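Local coordinates for protein lipoxygenase (Cyanothece sp., PDB 5EK8) that probably inserts molecular oxygen into polyunsaturated fatty acids at a non-heme iron, acting as a 9R-lipoxygenase, at residues Lys47-Leu52 and Tyr101-Glu105; Leu60-Thr64 and Pro161-Tyr165; Leu221-Gln225 and Gly582-Tyr586; Met386-Leu391 and Ile562-Thr567. One frame throughout, in Å; residues are numbered along the deposited sequence.

Interactions 1 and 2 belong to the strand-rich N-terminal region, consistent with the PLAT domain, whereas interactions 3 and 4 lie in the largely helical part that carries the iron. The first two share the sheet holding strands 53-61 and 97-102; their centres are about 32 Å apart and their segments interleave along the chain. Both close before interaction 3 opens, and interaction 4 falls entirely between the two segments of interaction 3, about 35 Å away centre to centre. Interactions 1 and 3 are farthest apart, about 71 Å between centres. Interactions 2 and 4 approach to about 6 Å between nearest atoms without touching, so the strand exits lie close to the helical core.

Interaction 1. Residues Lys47-Leu52 and Tyr101-Glu105; sequences KPIEQL and YYDPE
Ionic and apolar contacts join the loop 47-52, which leads into strand 53-61, to the end of strand 97-102 and the residues that follow it. Backbone: K47 is extended, I49-Q51 have helical angles held by weak bonds such as Q51 N to P48 O (3.1 Å), and L52 turns back to an extended conformation. The CA atoms of L52 and D103 approach to 5.3 Å, setting the register. L52 CD2 packs over the backbone at Y102 C (3.6 Å) and against D103 CB (3.7 Å). The Y101 side chain, with chi1 m, points toward the loop, its CD1 4.5 Å from I49 O, while Y102 turns away to pack on strand 53-61. In the ionic part, the fully extended K47 (tttt) carries NZ to D103 OD2 at 3.2 Å and E105 OE2 at 3.0 Å, the latter hydrogen bond being weak, forming a salt-bridge network. Within 101-105, D103 (chi1 t) also takes a bond from E105 N to D103 OD1 (2.8 Å), an Asx turn; both carboxylates reach the same NZ. At this partly buried sheet edge K47 thus bridges D103 and E105, only partly offsetting their two negative charges, while the turn joins the same pair.

Interaction 2. Residues Leu60-Thr64 and Pro161-Tyr165; sequences LFSDT and PYWPY
This is a polar and aromatic contact between the exits of strands 53-61 and 152-160, at what is probably the junction of the N-terminal β domain with the helical part. After F61, S62-T64 adopt helical-type angles; P161-Y165 is irregular and follows strand 152-160, with W163 in a left-handed conformation (phi 48°, psi 59°) that redirects the chain. CA atoms pair S62 with P161 at 4.9 Å and D63 with P164 at 6.3 Å. The central bond runs from Y165 N to D63 OD1, 3.0 Å and nearly straight at 165°; D63 takes chi1 p to present this oxygen, which also lies 3.4 Å from P164 CA and meets the edge of the Y165 ring. F61, chi1 m, brings CD1 to 3.6 Å from Y162 O, which lies at the edge of the F61 ring, and CE1 to 4.2 Å from Y162 CD1, at the edge of the Y162 ring. S62 OG sits 3.2 Å from P161 CA. D63 OD1 forms a salt bridge with R376, whose NH1 also binds W163 O, so one arginine joins both segments. R376 belongs to helix 337-377, against which F61, T64 and Y165 pack, while Y162 and P161 rest on strand 132-143.

Interaction 3. Residues Leu221-Gln225 and Gly582-Tyr586; sequences LTQIQ and GELAY
L221 lies in the first turn of helix 221-227 and points toward the loop 582-586 that follows helix 577-581. Its chi1 of -120° is between wells, and CG comes to 4.0 Å from L584 CD1. One helical turn on, I224 (rotamer mt) also faces the loop, though more distantly, with CG2 4.2 Å from L584 CD1; the two aliphatic side chains thus share a single leucine methyl. Q225, whose N donates the regular helical bond to L221 O (2.9 Å), makes the polar part of the contact. With chi1 t and chi2 p its amide meets the loop backbone in two places: Q225 NE2 donates to G582 O at 3.0 Å, and L584 N donates to Q225 OE1 at 2.8 Å, with angles of 155° and 156°. The nearest CA pair is Q225 and E583, 7.1 Å apart. In the loop, L584 and A585 have the angles of a type I turn, closed by Y586 N to E583 O at 3.0 Å. The L584 side chain (mt) also packs on A611, Q614 and V615 of helix 608-623, and the E583 carboxylate pairs with R245. A glutamine amide spanning the carbonyl and NH that flank one residue is a side-chain mimic of parallel-strand pairing; here it fastens a short helix to a loop in the helical domain, as structural packing away from the metal sites.

Interaction 4. Residues Met386-Leu391 and Ile562-Thr567; sequences MLTPHL and IIFHTT
Both segments are helical and run in nearly the same direction, their short axes 24° apart and 9.6 Å at closest approach. Helix 386-391 is kinked at P389, since the N atoms of P389 and H390 lack bonds to the turn before; helix 562-567 carries a wider pi-type turn at 565-567. The register brings H390 CA to 5.8 Å from T566 CA. H390 (chi1 m) points toward the partner: CB lies 3.3 Å from T566 OG1, CD2 3.8 Å from I563 CG1, and I563 CG2 covers one ring face. Its ND1 bonds T664 O, near the C terminus. Apolar contacts complete the seam: M386 CE to I563 CD1, 3.6 Å; L387 CD2 and L391 CG to I562 CG2, each 3.9 Å. T566 OG1 and T567 OG1 (both chi1 p) donate to I562 O (2.7 Å) and I563 O (2.6 Å), respectively; T567 OG1 also hydrogen-bonds Y459 OH of helix 451-473. This buried helix pair belongs to the lipoxygenase core, where helix 549-574 goes on to supply the iron ligands H570 and N574.

Interaction 1. Residues Lys47-Leu52 and Tyr101-Glu105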
loop_
_atom_site.group_PDB
_atom_site.type_symbol
_atom_site.label_atom_id
_atom_site.label_comp_id
_atom_site.label_asym_id
_atom_site.label_seq_id
_atom_site.Cartn_x
_atom_site.Cartn_y
_atom_site.Cartn_z
ATOM N N LYS A 47 10.937 15.322 -42.623
ATOM C CA LYS A 47 12.033 15.862 -43.412
ATOM C C LYS A 47 12.756 14.655 -43.990
ATOM O O LYS A 47 12.763 13.593 -43.358
ATOM C CB LYS A 47 12.967 16.709 -42.547
ATOM C CG LYS A 47 14.130 17.357 -43.282
ATOM C CD LYS A 47 14.793 18.406 -42.407
ATOM C CE LYS A 47 15.852 19.199 -43.172
ATOM N NZ LYS A 47 16.500 20.235 -42.317
ATOM N N PRO A 48 13.345 14.789 -45.194
ATOM C CA PRO A 48 14.086 13.642 -45.734
ATOM C C PRO A 48 15.158 13.120 -44.782
ATOM O O PRO A 48 15.915 13.906 -44.216
ATOM C CB PRO A 48 14.723 14.202 -47.017
ATOM C CG PRO A 48 14.589 15.709 -46.910
ATOM C CD PRO A 48 13.316 15.907 -46.154
ATOM N N ILE A 49 15.211 11.803 -44.611
ATOM C CA ILE A 49 16.111 11.180 -43.643
ATOM C C ILE A 49 17.587 11.354 -44.006
ATOM O O ILE A 49 18.456 11.284 -43.134
ATOM C CB ILE A 49 15.803 9.676 -43.487
ATOM C CG1 ILE A 49 16.368 8.872 -44.668
ATOM C CG2 ILE A 49 14.302 9.462 -43.339
ATOM C CD1 ILE A 49 16.200 7.369 -44.540
ATOM N N GLU A 50 17.866 11.577 -45.288
ATOM C CA GLU A 50 19.234 11.781 -45.747
ATOM C C GLU A 50 19.732 13.146 -45.290
ATOM O O GLU A 50 20.903 13.317 -44.950
ATOM C CB GLU A 50 19.326 11.669 -47.271
ATOM C CG GLU A 50 18.792 10.366 -47.843
ATOM C CD GLU A 50 17.284 10.377 -48.020
ATOM O OE1 GLU A 50 16.705 11.482 -48.107
ATOM O OE2 GLU A 50 16.681 9.284 -48.071
ATOM N N GLN A 51 18.820 14.111 -45.283
ATOM C CA GLN A 51 19.131 15.476 -44.891
ATOM C C GLN A 51 19.251 15.591 -43.374
ATOM O O GLN A 51 19.763 16.580 -42.850
ATOM C CB GLN A 51 18.057 16.429 -45.413
ATOM C CG GLN A 51 18.463 17.891 -45.408
ATOM C CD GLN A 51 17.455 18.765 -46.121
ATOM O OE1 GLN A 51 16.498 18.269 -46.717
ATOM N NE2 GLN A 51 17.665 20.076 -46.070
ATOM N N LEU A 52 18.776 14.564 -42.676
ATOM C CA LEU A 52 18.819 14.529 -41.219
ATOM C C LEU A 52 20.131 13.954 -40.698
ATOM O O LEU A 52 20.877 13.301 -41.427
ATOM C CB LEU A 52 17.646 13.711 -40.677
ATOM C CG LEU A 52 16.297 14.422 -40.597
ATOM C CD1 LEU A 52 15.155 13.464 -40.892
ATOM C CD2 LEU A 52 16.125 15.045 -39.224
ATOM N N TYR A 101 16.822 9.932 -35.225
ATOM C CA TYR A 101 17.082 10.900 -36.281
ATOM C C TYR A 101 16.782 12.308 -35.778
ATOM O O TYR A 101 15.638 12.622 -35.439
ATOM C CB TYR A 101 16.255 10.583 -37.527
ATOM C CG TYR A 101 16.680 9.310 -38.221
ATOM C CD1 TYR A 101 17.696 9.320 -39.171
ATOM C CD2 TYR A 101 16.074 8.096 -37.921
ATOM C CE1 TYR A 101 18.096 8.157 -39.807
ATOM C CE2 TYR A 101 16.466 6.927 -38.552
ATOM C CZ TYR A 101 17.478 6.964 -39.495
ATOM O OH TYR A 101 17.870 5.806 -40.127
ATOM N N TYR A 102 17.810 13.149 -35.716
ATOM C CA TYR A 102 17.620 14.528 -35.272
ATOM C C TYR A 102 18.141 15.536 -36.289
ATOM O O TYR A 102 19.029 15.234 -37.086
ATOM C CB TYR A 102 18.287 14.755 -33.909
ATOM C CG TYR A 102 19.802 14.831 -33.918
ATOM C CD1 TYR A 102 20.455 16.056 -33.995
ATOM C CD2 TYR A 102 20.577 13.681 -33.818
ATOM C CE1 TYR A 102 21.833 16.134 -33.992
ATOM C CE2 TYR A 102 21.960 13.750 -33.811
ATOM C CZ TYR A 102 22.581 14.981 -33.900
ATOM O OH TYR A 102 23.953 15.063 -33.894
ATOM N N ASP A 103 17.570 16.737 -36.257
ATOM C CA ASP A 103 17.943 17.803 -37.178
ATOM C C ASP A 103 18.776 18.861 -36.462
ATOM O O ASP A 103 18.307 19.481 -35.512
ATOM C CB ASP A 103 16.688 18.428 -37.798
ATOM C CG ASP A 103 17.003 19.568 -38.751
ATOM O OD1 ASP A 103 18.181 19.742 -39.131
ATOM O OD2 ASP A 103 16.060 20.287 -39.135
ATOM N N PRO A 104 20.021 19.067 -36.918
ATOM C CA PRO A 104 20.887 20.090 -36.323
ATOM C C PRO A 104 20.376 21.506 -36.565
ATOM O O PRO A 104 20.719 22.400 -35.805
ATOM C CB PRO A 104 22.230 19.872 -37.033
ATOM C CG PRO A 104 22.175 18.472 -37.545
ATOM C CD PRO A 104 20.740 18.252 -37.913
ATOM N N GLU A 105 19.561 21.703 -37.596
ATOM C CA GLU A 105 19.154 23.046 -38.004
ATOM C C GLU A 105 18.200 23.735 -37.032
ATOM O O GLU A 105 18.032 24.954 -37.092
ATOM C CB GLU A 105 18.517 23.004 -39.392
ATOM C CG GLU A 105 19.473 22.597 -40.494
ATOM C CD GLU A 105 18.792 22.496 -41.843
ATOM O OE1 GLU A 105 17.862 23.289 -42.106
ATOM O OE2 GLU A 105 19.183 21.618 -42.641
#

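Interaction 2. Residues Leu60-Thr64 and Pro161-Tyr165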
loop_
_atom_site.group_PDB
_atom_site.type_symbol
_atom_site.label_atom_id
_atom_site.label_comp_id
_atom_site.label_asym_id
_atom_site.label_seq_id
_atom_site.Cartn_x
_atom_site.Cartn_y
_atom_site.Cartn_z
ATOM N N LEU A 60 20.728 1.160 -20.417
ATOM C CA LEU A 60 20.519 0.072 -19.467
ATOM C C LEU A 60 20.047 0.610 -18.115
ATOM O O LEU A 60 20.362 1.743 -17.754
ATOM C CB LEU A 60 21.810 -0.730 -19.287
ATOM C CG LEU A 60 22.513 -1.246 -20.546
ATOM C CD1 LEU A 60 23.824 -1.910 -20.183
ATOM C CD2 LEU A 60 21.632 -2.212 -21.315
ATOM N N PHE A 61 19.284 -0.193 -17.377
ATOM C CA PHE A 61 18.983 0.125 -15.982
ATOM C C PHE A 61 20.292 0.235 -15.209
ATOM O O PHE A 61 21.217 -0.548 -15.440
ATOM C CB PHE A 61 18.101 -0.945 -15.337
ATOM C CG PHE A 61 16.680 -0.948 -15.816
ATOM C CD1 PHE A 61 15.702 -0.267 -15.116
ATOM C CD2 PHE A 61 16.317 -1.656 -16.949
ATOM C CE1 PHE A 61 14.393 -0.277 -15.543
ATOM C CE2 PHE A 61 15.005 -1.672 -17.380
ATOM C CZ PHE A 61 14.042 -0.983 -16.673
ATOM N N SER A 62 20.373 1.188 -14.289
ATOM C CA SER A 62 21.590 1.363 -13.502
ATOM C C SER A 62 21.813 0.225 -12.497
ATOM O O SER A 62 22.956 -0.079 -12.153
ATOM C CB SER A 62 21.564 2.704 -12.766
ATOM O OG SER A 62 20.483 2.755 -11.853
ATOM N N ASP A 63 20.733 -0.408 -12.038
ATOM C CA ASP A 63 20.838 -1.395 -10.960
ATOM C C ASP A 63 20.888 -2.853 -11.427
ATOM O O ASP A 63 21.563 -3.671 -10.803
ATOM C CB ASP A 63 19.688 -1.219 -9.952
ATOM C CG ASP A 63 18.305 -1.259 -10.594
ATOM O OD1 ASP A 63 17.313 -1.087 -9.848
ATOM O OD2 ASP A 63 18.198 -1.454 -11.824
ATOM N N THR A 64 20.185 -3.184 -12.507
ATOM C CA THR A 64 20.193 -4.555 -13.019
ATOM C C THR A 64 21.028 -4.681 -14.290
ATOM O O THR A 64 21.340 -5.789 -14.729
ATOM C CB THR A 64 18.769 -5.071 -13.315
ATOM O OG1 THR A 64 18.178 -4.294 -14.366
ATOM C CG2 THR A 64 17.894 -4.993 -12.067
ATOM N N PRO A 161 19.242 5.461 -13.989
ATOM C CA PRO A 161 18.580 5.125 -12.726
ATOM C C PRO A 161 17.064 5.278 -12.816
ATOM O O PRO A 161 16.490 6.142 -12.152
ATOM C CB PRO A 161 19.180 6.130 -11.742
ATOM C CG PRO A 161 19.489 7.314 -12.584
ATOM C CD PRO A 161 19.902 6.778 -13.932
ATOM N N TYR A 162 16.429 4.441 -13.629
ATOM C CA TYR A 162 14.985 4.500 -13.802
ATOM C C TYR A 162 14.274 3.550 -12.843
ATOM O O TYR A 162 14.380 2.327 -12.972
ATOM C CB TYR A 162 14.605 4.174 -15.245
ATOM C CG TYR A 162 13.147 4.422 -15.559
ATOM C CD1 TYR A 162 12.263 3.361 -15.732
ATOM C CD2 TYR A 162 12.650 5.722 -15.673
ATOM C CE1 TYR A 162 10.929 3.583 -16.017
ATOM C CE2 TYR A 162 11.311 5.957 -15.961
ATOM C CZ TYR A 162 10.456 4.882 -16.131
ATOM O OH TYR A 162 9.127 5.089 -16.419
ATOM N N TRP A 163 13.538 4.131 -11.897
ATOM C CA TRP A 163 12.851 3.386 -10.841
ATOM C C TRP A 163 13.765 2.373 -10.168
ATOM O O TRP A 163 13.472 1.178 -10.163
ATOM C CB TRP A 163 11.615 2.680 -11.401
ATOM C CG TRP A 163 10.439 3.588 -11.585
ATOM C CD1 TRP A 163 10.296 4.566 -12.527
ATOM C CD2 TRP A 163 9.237 3.603 -10.807
ATOM N NE1 TRP A 163 9.078 5.189 -12.383
ATOM C CE2 TRP A 163 8.409 4.615 -11.335
ATOM C CE3 TRP A 163 8.778 2.857 -9.716
ATOM C CZ2 TRP A 163 7.152 4.900 -10.808
ATOM C CZ3 TRP A 163 7.525 3.143 -9.195
ATOM C CH2 TRP A 163 6.728 4.155 -9.742
ATOM N N PRO A 164 14.879 2.847 -9.591
ATOM C CA PRO A 164 15.850 1.908 -9.026
ATOM C C PRO A 164 15.310 1.213 -7.787
ATOM O O PRO A 164 14.483 1.788 -7.077
ATOM C CB PRO A 164 17.038 2.805 -8.677
ATOM C CG PRO A 164 16.427 4.133 -8.408
ATOM C CD PRO A 164 15.267 4.252 -9.356
ATOM N N TYR A 165 15.766 -0.012 -7.540
ATOM C CA TYR A 165 15.375 -0.742 -6.343
ATOM C C TYR A 165 16.189 -0.293 -5.137
ATOM O O TYR A 165 17.374 0.014 -5.257
ATOM C CB TYR A 165 15.538 -2.248 -6.546
ATOM C CG TYR A 165 14.397 -2.902 -7.286
ATOM C CD1 TYR A 165 13.233 -3.254 -6.625
ATOM C CD2 TYR A 165 14.486 -3.176 -8.642
ATOM C CE1 TYR A 165 12.189 -3.855 -7.290
ATOM C CE2 TYR A 165 13.440 -3.781 -9.315
ATOM C CZ TYR A 165 12.294 -4.116 -8.632
ATOM O OH TYR A 165 11.246 -4.718 -9.287
#

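Interaction 3. Residues Leu221-Gln225 and Gly582-Tyr586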
loop_
_atom_site.group_PDB
_atom_site.type_symbol
_atom_site.label_atom_id
_atom_site.label_comp_id
_atom_site.label_asym_id
_atom_site.label_seq_id
_atom_site.Cartn_x
_atom_site.Cartn_y
_atom_site.Cartn_z
ATOM N N LEU A 221 -8.651 11.148 28.937
ATOM C CA LEU A 221 -9.080 10.396 27.768
ATOM C C LEU A 221 -10.417 10.921 27.266
ATOM O O LEU A 221 -10.682 10.947 26.065
ATOM C CB LEU A 221 -9.178 8.913 28.095
ATOM C CG LEU A 221 -8.260 8.035 27.247
ATOM C CD1 LEU A 221 -6.793 8.327 27.547
ATOM C CD2 LEU A 221 -8.595 6.571 27.470
ATOM N N THR A 222 -11.251 11.351 28.206
ATOM C CA THR A 222 -12.542 11.947 27.885
ATOM C C THR A 222 -12.389 13.225 27.059
ATOM O O THR A 222 -13.096 13.428 26.066
ATOM C CB THR A 222 -13.327 12.269 29.160
ATOM O OG1 THR A 222 -13.418 11.089 29.968
ATOM C CG2 THR A 222 -14.721 12.764 28.813
ATOM N N GLN A 223 -11.457 14.075 27.477
ATOM C CA GLN A 223 -11.192 15.337 26.795
ATOM C C GLN A 223 -10.618 15.122 25.392
ATOM O O GLN A 223 -11.033 15.782 24.431
ATOM C CB GLN A 223 -10.241 16.190 27.630
ATOM C CG GLN A 223 -10.001 17.580 27.082
ATOM C CD GLN A 223 -9.082 18.390 27.972
ATOM O OE1 GLN A 223 -8.952 18.111 29.167
ATOM N NE2 GLN A 223 -8.425 19.392 27.392
ATOM N N ILE A 224 -9.663 14.199 25.281
ATOM C CA ILE A 224 -9.064 13.854 23.993
ATOM C C ILE A 224 -10.124 13.322 23.045
ATOM O O ILE A 224 -10.187 13.722 21.881
ATOM C CB ILE A 224 -7.945 12.798 24.140
ATOM C CG1 ILE A 224 -6.773 13.370 24.931
ATOM C CG2 ILE A 224 -7.454 12.332 22.775
ATOM C CD1 ILE A 224 -5.685 12.361 25.197
ATOM N N GLN A 225 -10.963 12.424 23.549
ATOM C CA GLN A 225 -12.009 11.840 22.724
ATOM C C GLN A 225 -13.000 12.906 22.257
ATOM O O GLN A 225 -13.347 12.966 21.079
ATOM C CB GLN A 225 -12.741 10.742 23.480
ATOM C CG GLN A 225 -13.564 9.845 22.579
ATOM C CD GLN A 225 -12.701 8.908 21.749
ATOM O OE1 GLN A 225 -12.230 7.873 22.237
ATOM N NE2 GLN A 225 -12.487 9.266 20.489
ATOM N N GLY A 582 -11.210 4.335 16.344
ATOM C CA GLY A 582 -11.461 5.748 16.572
ATOM C C GLY A 582 -11.813 6.078 18.012
ATOM O O GLY A 582 -11.587 7.195 18.473
ATOM N N GLU A 583 -12.363 5.099 18.727
ATOM C CA GLU A 583 -12.760 5.287 20.119
ATOM C C GLU A 583 -11.830 4.546 21.081
ATOM O O GLU A 583 -11.787 3.315 21.103
ATOM C CB GLU A 583 -14.202 4.827 20.327
ATOM C CG GLU A 583 -14.663 4.890 21.769
ATOM C CD GLU A 583 -16.074 4.366 21.956
ATOM O OE1 GLU A 583 -16.483 3.469 21.182
ATOM O OE2 GLU A 583 -16.775 4.859 22.871
ATOM N N LEU A 584 -11.110 5.323 21.885
ATOM C CA LEU A 584 -10.069 4.821 22.779
ATOM C C LEU A 584 -10.563 3.793 23.790
ATOM O O LEU A 584 -9.878 2.804 24.068
ATOM C CB LEU A 584 -9.423 5.991 23.520
ATOM C CG LEU A 584 -8.819 7.065 22.614
ATOM C CD1 LEU A 584 -8.784 8.419 23.311
ATOM C CD2 LEU A 584 -7.423 6.649 22.178
ATOM N N ALA A 585 -11.749 4.021 24.341
ATOM C CA ALA A 585 -12.286 3.110 25.346
ATOM C C ALA A 585 -12.550 1.720 24.762
ATOM O O ALA A 585 -12.549 0.713 25.475
ATOM C CB ALA A 585 -13.556 3.682 25.947
ATOM N N TYR A 586 -12.774 1.682 23.455
ATOM C CA TYR A 586 -13.206 0.469 22.775
ATOM C C TYR A 586 -12.035 -0.297 22.168
ATOM O O TYR A 586 -12.060 -1.528 22.076
ATOM C CB TYR A 586 -14.225 0.829 21.694
ATOM C CG TYR A 586 -14.634 -0.315 20.802
ATOM C CD1 TYR A 586 -15.486 -1.311 21.258
ATOM C CD2 TYR A 586 -14.176 -0.395 19.493
ATOM C CE1 TYR A 586 -15.863 -2.362 20.436
ATOM C CE2 TYR A 586 -14.551 -1.435 18.664
ATOM C CZ TYR A 586 -15.397 -2.414 19.137
ATOM O OH TYR A 586 -15.762 -3.456 18.312
#

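Interaction 4. Residues Met386-Leu391 and Ile562-Thr567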
loop_
_atom_site.group_PDB
_atom_site.type_symbol
_atom_site.label_atom_id
_atom_site.label_comp_id
_atom_site.label_asym_id
_atom_site.label_seq_id
_atom_site.Cartn_x
_atom_site.Cartn_y
_atom_site.Cartn_z
ATOM N N MET A 386 -3.729 -1.246 -17.839
ATOM C CA MET A 386 -4.599 -1.947 -16.915
ATOM C C MET A 386 -4.073 -1.905 -15.483
ATOM O O MET A 386 -4.856 -1.845 -14.532
ATOM C CB MET A 386 -4.776 -3.388 -17.373
ATOM C CG MET A 386 -5.364 -4.314 -16.336
ATOM S SD MET A 386 -5.595 -5.958 -17.018
ATOM C CE MET A 386 -6.249 -6.796 -15.590
ATOM N N LEU A 387 -2.748 -1.900 -15.331
ATOM C CA LEU A 387 -2.140 -2.029 -14.005
ATOM C C LEU A 387 -1.711 -0.707 -13.360
ATOM O O LEU A 387 -1.902 -0.519 -12.158
ATOM C CB LEU A 387 -0.937 -2.968 -14.072
ATOM C CG LEU A 387 -1.264 -4.461 -14.095
ATOM C CD1 LEU A 387 0.011 -5.290 -14.121
ATOM C CD2 LEU A 387 -2.123 -4.824 -12.896
ATOM N N THR A 388 -1.136 0.198 -14.148
ATOM C CA THR A 388 -0.611 1.460 -13.615
ATOM C C THR A 388 -1.570 2.291 -12.732
ATOM O O THR A 388 -1.141 2.793 -11.691
ATOM C CB THR A 388 -0.102 2.372 -14.753
ATOM O OG1 THR A 388 -0.970 2.262 -15.885
ATOM C CG2 THR A 388 1.298 1.966 -15.170
ATOM N N PRO A 389 -2.858 2.446 -13.125
ATOM C CA PRO A 389 -3.712 3.293 -12.274
ATOM C C PRO A 389 -3.933 2.745 -10.863
ATOM O O PRO A 389 -4.273 3.504 -9.959
ATOM C CB PRO A 389 -5.039 3.334 -13.039
ATOM C CG PRO A 389 -5.028 2.125 -13.889
ATOM C CD PRO A 389 -3.600 1.950 -14.297
ATOM N N HIS A 390 -3.739 1.445 -10.679
ATOM C CA HIS A 390 -3.917 0.832 -9.370
ATOM C C HIS A 390 -2.609 0.783 -8.585
ATOM O O HIS A 390 -2.614 0.679 -7.360
ATOM C CB HIS A 390 -4.490 -0.577 -9.522
ATOM C CG HIS A 390 -5.719 -0.635 -10.371
ATOM N ND1 HIS A 390 -6.920 -0.075 -9.985
ATOM C CD2 HIS A 390 -5.937 -1.180 -11.592
ATOM C CE1 HIS A 390 -7.820 -0.275 -10.928
ATOM N NE2 HIS A 390 -7.250 -0.946 -11.915
ATOM N N LEU A 391 -1.489 0.861 -9.294
ATOM C CA LEU A 391 -0.178 0.766 -8.660
ATOM C C LEU A 391 0.494 2.124 -8.515
ATOM O O LEU A 391 1.540 2.239 -7.878
ATOM C CB LEU A 391 0.728 -0.181 -9.450
ATOM C CG LEU A 391 0.412 -1.670 -9.300
ATOM C CD1 LEU A 391 1.146 -2.489 -10.345
ATOM C CD2 LEU A 391 0.771 -2.152 -7.905
ATOM N N ILE A 562 -3.204 -8.212 -7.990
ATOM C CA ILE A 562 -2.808 -6.814 -7.874
ATOM C C ILE A 562 -4.015 -5.896 -7.734
ATOM O O ILE A 562 -4.120 -5.134 -6.767
ATOM C CB ILE A 562 -1.977 -6.365 -9.094
ATOM C CG1 ILE A 562 -0.647 -7.120 -9.140
ATOM C CG2 ILE A 562 -1.743 -4.857 -9.061
ATOM C CD1 ILE A 562 0.113 -6.936 -10.444
ATOM N N ILE A 563 -4.932 -5.988 -8.694
ATOM C CA ILE A 563 -6.112 -5.133 -8.693
ATOM C C ILE A 563 -6.923 -5.334 -7.423
ATOM O O ILE A 563 -7.386 -4.367 -6.820
ATOM C CB ILE A 563 -7.007 -5.391 -9.920
ATOM C CG1 ILE A 563 -6.282 -4.977 -11.200
ATOM C CG2 ILE A 563 -8.309 -4.619 -9.798
ATOM C CD1 ILE A 563 -7.058 -5.267 -12.461
ATOM N N PHE A 564 -7.073 -6.586 -7.002
ATOM C CA PHE A 564 -7.858 -6.880 -5.808
ATOM C C PHE A 564 -7.287 -6.200 -4.583
ATOM O O PHE A 564 -8.020 -5.578 -3.815
ATOM C CB PHE A 564 -7.949 -8.381 -5.547
ATOM C CG PHE A 564 -8.793 -8.732 -4.350
ATOM C CD1 PHE A 564 -8.221 -8.895 -3.093
ATOM C CD2 PHE A 564 -10.164 -8.887 -4.480
ATOM C CE1 PHE A 564 -9.002 -9.215 -1.994
ATOM C CE2 PHE A 564 -10.950 -9.212 -3.385
ATOM C CZ PHE A 564 -10.368 -9.372 -2.139
ATOM N N HIS A 565 -5.978 -6.314 -4.393
ATOM C CA HIS A 565 -5.402 -5.773 -3.171
ATOM C C HIS A 565 -5.178 -4.264 -3.206
ATOM O O HIS A 565 -5.166 -3.620 -2.160
ATOM C CB HIS A 565 -4.105 -6.504 -2.846
ATOM C CG HIS A 565 -4.333 -7.904 -2.374
ATOM N ND1 HIS A 565 -4.482 -8.966 -3.243
ATOM C CD2 HIS A 565 -4.500 -8.411 -1.130
ATOM C CE1 HIS A 565 -4.701 -10.069 -2.551
ATOM N NE2 HIS A 565 -4.717 -9.760 -1.267
ATOM N N THR A 566 -5.021 -3.697 -4.396
ATOM C CA THR A 566 -4.815 -2.258 -4.503
ATOM C C THR A 566 -6.131 -1.487 -4.429
ATOM O O THR A 566 -6.138 -0.289 -4.141
ATOM C CB THR A 566 -4.098 -1.883 -5.809
ATOM O OG1 THR A 566 -4.770 -2.501 -6.915
ATOM C CG2 THR A 566 -2.647 -2.331 -5.761
ATOM N N THR A 567 -7.240 -2.167 -4.705
ATOM C CA THR A 567 -8.551 -1.524 -4.652
ATOM C C THR A 567 -9.357 -1.939 -3.420
ATOM O O THR A 567 -9.237 -1.318 -2.367
ATOM C CB THR A 567 -9.378 -1.827 -5.913
ATOM O OG1 THR A 567 -9.582 -3.240 -6.023
ATOM C CG2 THR A 567 -8.661 -1.319 -7.151
#